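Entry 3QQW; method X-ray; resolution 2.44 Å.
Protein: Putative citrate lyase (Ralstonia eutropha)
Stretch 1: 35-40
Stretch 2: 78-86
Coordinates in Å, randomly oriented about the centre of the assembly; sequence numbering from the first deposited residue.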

# COMPACT_ATOMS: atom_id res chain seq x y z
N ILE C 35 37.86 7.77 -4.54
CA ILE C 35 37.32 7.52 -5.87
C ILE C 35 38.36 6.66 -6.65
O ILE C 35 38.00 5.62 -7.21
CB ILE C 35 36.93 8.83 -6.61
CG1 ILE C 35 35.61 9.44 -6.01
CG2 ILE C 35 36.80 8.62 -8.12
CD1 ILE C 35 35.45 11.03 -6.21
N GLY C 36 39.63 7.10 -6.61
CA GLY C 36 40.76 6.41 -7.21
C GLY C 36 40.81 4.96 -6.76
O GLY C 36 40.68 4.07 -7.58
N LYS C 37 40.86 4.74 -5.43
CA LYS C 37 40.92 3.42 -4.78
C LYS C 37 39.73 2.51 -5.20
O LYS C 37 39.95 1.33 -5.49
CB LYS C 37 40.93 3.58 -3.26
CG LYS C 37 42.30 3.95 -2.69
CD LYS C 37 42.21 3.97 -1.17
CE LYS C 37 43.47 4.39 -0.46
NZ LYS C 37 43.18 4.73 0.97
N ALA C 38 38.50 3.08 -5.28
CA ALA C 38 37.28 2.38 -5.69
C ALA C 38 37.38 1.96 -7.16
O ALA C 38 37.04 0.82 -7.50
CB ALA C 38 36.07 3.25 -5.45
N MSE C 39 37.94 2.84 -8.02
CA MSE C 39 38.15 2.54 -9.45
C MSE C 39 39.15 1.44 -9.58
O MSE C 39 38.93 0.54 -10.39
CB MSE C 39 38.60 3.77 -10.23
CG MSE C 39 37.47 4.72 -10.52
SE MSE C 39 38.20 6.37 -11.23
CE MSE C 39 36.46 7.32 -11.56
N ASP C 40 40.22 1.46 -8.77
CA ASP C 40 41.26 0.41 -8.73
C ASP C 40 40.70 -0.92 -8.22
O ASP C 40 41.14 -1.97 -8.65
CB ASP C 40 42.45 0.81 -7.85
CG ASP C 40 43.23 2.02 -8.32
OD1 ASP C 40 43.00 2.47 -9.48
OD2 ASP C 40 44.07 2.52 -7.54
N ASP C 78 42.03 7.78 -17.32
CA ASP C 78 42.48 6.43 -17.65
C ASP C 78 42.34 5.49 -16.44
O ASP C 78 42.22 4.27 -16.62
CB ASP C 78 43.93 6.48 -18.15
CG ASP C 78 44.09 7.22 -19.47
OD1 ASP C 78 43.15 7.20 -20.28
OD2 ASP C 78 45.19 7.80 -19.70
N ARG C 79 42.34 6.08 -15.23
CA ARG C 79 42.15 5.39 -13.94
C ARG C 79 40.77 4.72 -13.93
O ARG C 79 40.61 3.66 -13.31
CB ARG C 79 42.27 6.40 -12.79
CG ARG C 79 42.25 5.79 -11.40
CD ARG C 79 43.59 5.98 -10.77
NE ARG C 79 43.67 5.37 -9.44
CZ ARG C 79 43.98 6.04 -8.34
NH1 ARG C 79 44.17 7.36 -8.40
NH2 ARG C 79 44.08 5.42 -7.18
N ASN C 80 39.78 5.34 -14.60
CA ASN C 80 38.44 4.82 -14.73
C ASN C 80 38.47 3.84 -15.88
O ASN C 80 38.20 4.20 -17.03
CB ASN C 80 37.40 5.95 -14.90
CG ASN C 80 36.01 5.48 -15.17
OD1 ASN C 80 35.71 4.30 -15.02
ND2 ASN C 80 35.14 6.37 -15.65
N VAL C 81 38.85 2.59 -15.58
CA VAL C 81 39.04 1.53 -16.56
C VAL C 81 37.71 0.96 -17.07
O VAL C 81 37.54 0.81 -18.27
CB VAL C 81 39.94 0.42 -15.97
CG1 VAL C 81 40.05 -0.76 -16.93
CG2 VAL C 81 41.33 0.96 -15.64
N HIS C 82 36.79 0.62 -16.18
CA HIS C 82 35.56 -0.06 -16.56
C HIS C 82 34.41 0.86 -16.96
O HIS C 82 33.42 0.36 -17.48
CB HIS C 82 35.11 -1.02 -15.44
CG HIS C 82 36.04 -2.18 -15.32
ND1 HIS C 82 36.10 -3.17 -16.29
CD2 HIS C 82 36.97 -2.45 -14.37
CE1 HIS C 82 37.04 -4.02 -15.89
NE2 HIS C 82 37.59 -3.62 -14.75
N GLY C 83 34.55 2.18 -16.77
CA GLY C 83 33.53 3.15 -17.15
C GLY C 83 32.25 2.96 -16.37
O GLY C 83 31.17 3.25 -16.88
N ARG C 84 32.38 2.50 -15.13
CA ARG C 84 31.27 2.16 -14.23
C ARG C 84 31.30 3.06 -13.02
O ARG C 84 31.08 2.62 -11.87
CB ARG C 84 31.31 0.65 -13.84
CG ARG C 84 30.80 -0.30 -14.97
CD ARG C 84 29.53 0.14 -15.73
NE ARG C 84 28.41 0.50 -14.84
CZ ARG C 84 27.35 1.23 -15.21
NH1 ARG C 84 27.25 1.67 -16.45
NH2 ARG C 84 26.40 1.53 -14.33
N ALA C 85 31.55 4.33 -13.30
CA ALA C 85 31.65 5.41 -12.35
C ALA C 85 30.62 6.49 -12.70
O ALA C 85 30.67 7.08 -13.79
CB ALA C 85 33.06 5.97 -12.37
N GLY C 86 29.65 6.67 -11.81
CA GLY C 86 28.60 7.69 -11.92
C GLY C 86 28.84 8.78 -10.90
O GLY C 86 29.84 8.74 -10.16
O HOH W 1 37.60 0.92 -13.27
O HOH W 2 42.25 1.73 -12.05

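How do the two backbones sit against each other? Residues 35-40 lie within a helix that runs on beyond both ends, while 78-84 form a loop that leads into a strand at Ala85. The nearest CA atoms across the contact are those of Met39 and Asn80, 5.8 Å apart. Within the helix, Met39 N donates to Ile35 O (2.9 Å) and Asp40 N to Gly36 O (2.9 Å), so these amides are already spent, and no direct backbone-to-backbone hydrogen bond joins the stretches. Side chains and water make the polar links instead.

What holds Arg79 to the helix? Its guanidinium meets the carboxylate of Asp40 in a two-pronged salt bridge. Arg79 NE donates to Asp40 OD1 at 3.0 Å, and Arg79 NH2 donates to Asp40 OD2 at 2.9 Å, with N-H...O angles of 171° and 160°. Two nearly straight bonds let both carboxylate oxygens accept from the edge of the guanidinium, pairing charge with direction. One face of the same group lies over the helix backbone, with Arg79 NH2 3.3 Å from Gly36 C. The missing side chain at Gly36 matters here: an ideal CB would fall 2.6 Å from Arg79 NH1, a clash.

Which polar atoms does water satisfy? Water 2 donates to both Asp40 OD1 and Arg79 O, each at 2.8 Å, tying the same two residues together a second time. Asp40 OD1 thus accepts from the water as well as from Arg79 NE. Arg79 O also receives a weak hydrogen bond from Val81 N at 3.1 Å, a contact internal to the loop. Water 1 accepts from His82 N at 3.0 Å and can donate to Met39 O at 3.2 Å, bridging the loop amide to a helix carbonyl.

What fills the apolar part of the contact? The CA-to-CB bond of selenomethionine Met39 points toward the second stretch, and the side chain (chi1 m, chi2 and chi3 t) carries the terminal methyl to two neighbours. Met39 CE lies 3.7 Å from Ala85 CB and 3.7 Å from Asn80 CB, so it packs on aliphatic carbon in both cases. The buried selenomethionine thus touches Asn80 through carbon, while Asn80 OD1 accepts a weak hydrogen bond from Gly83 N at 3.0 Å, within the loop, and ND2 is hydrogen-bonded elsewhere in the structure.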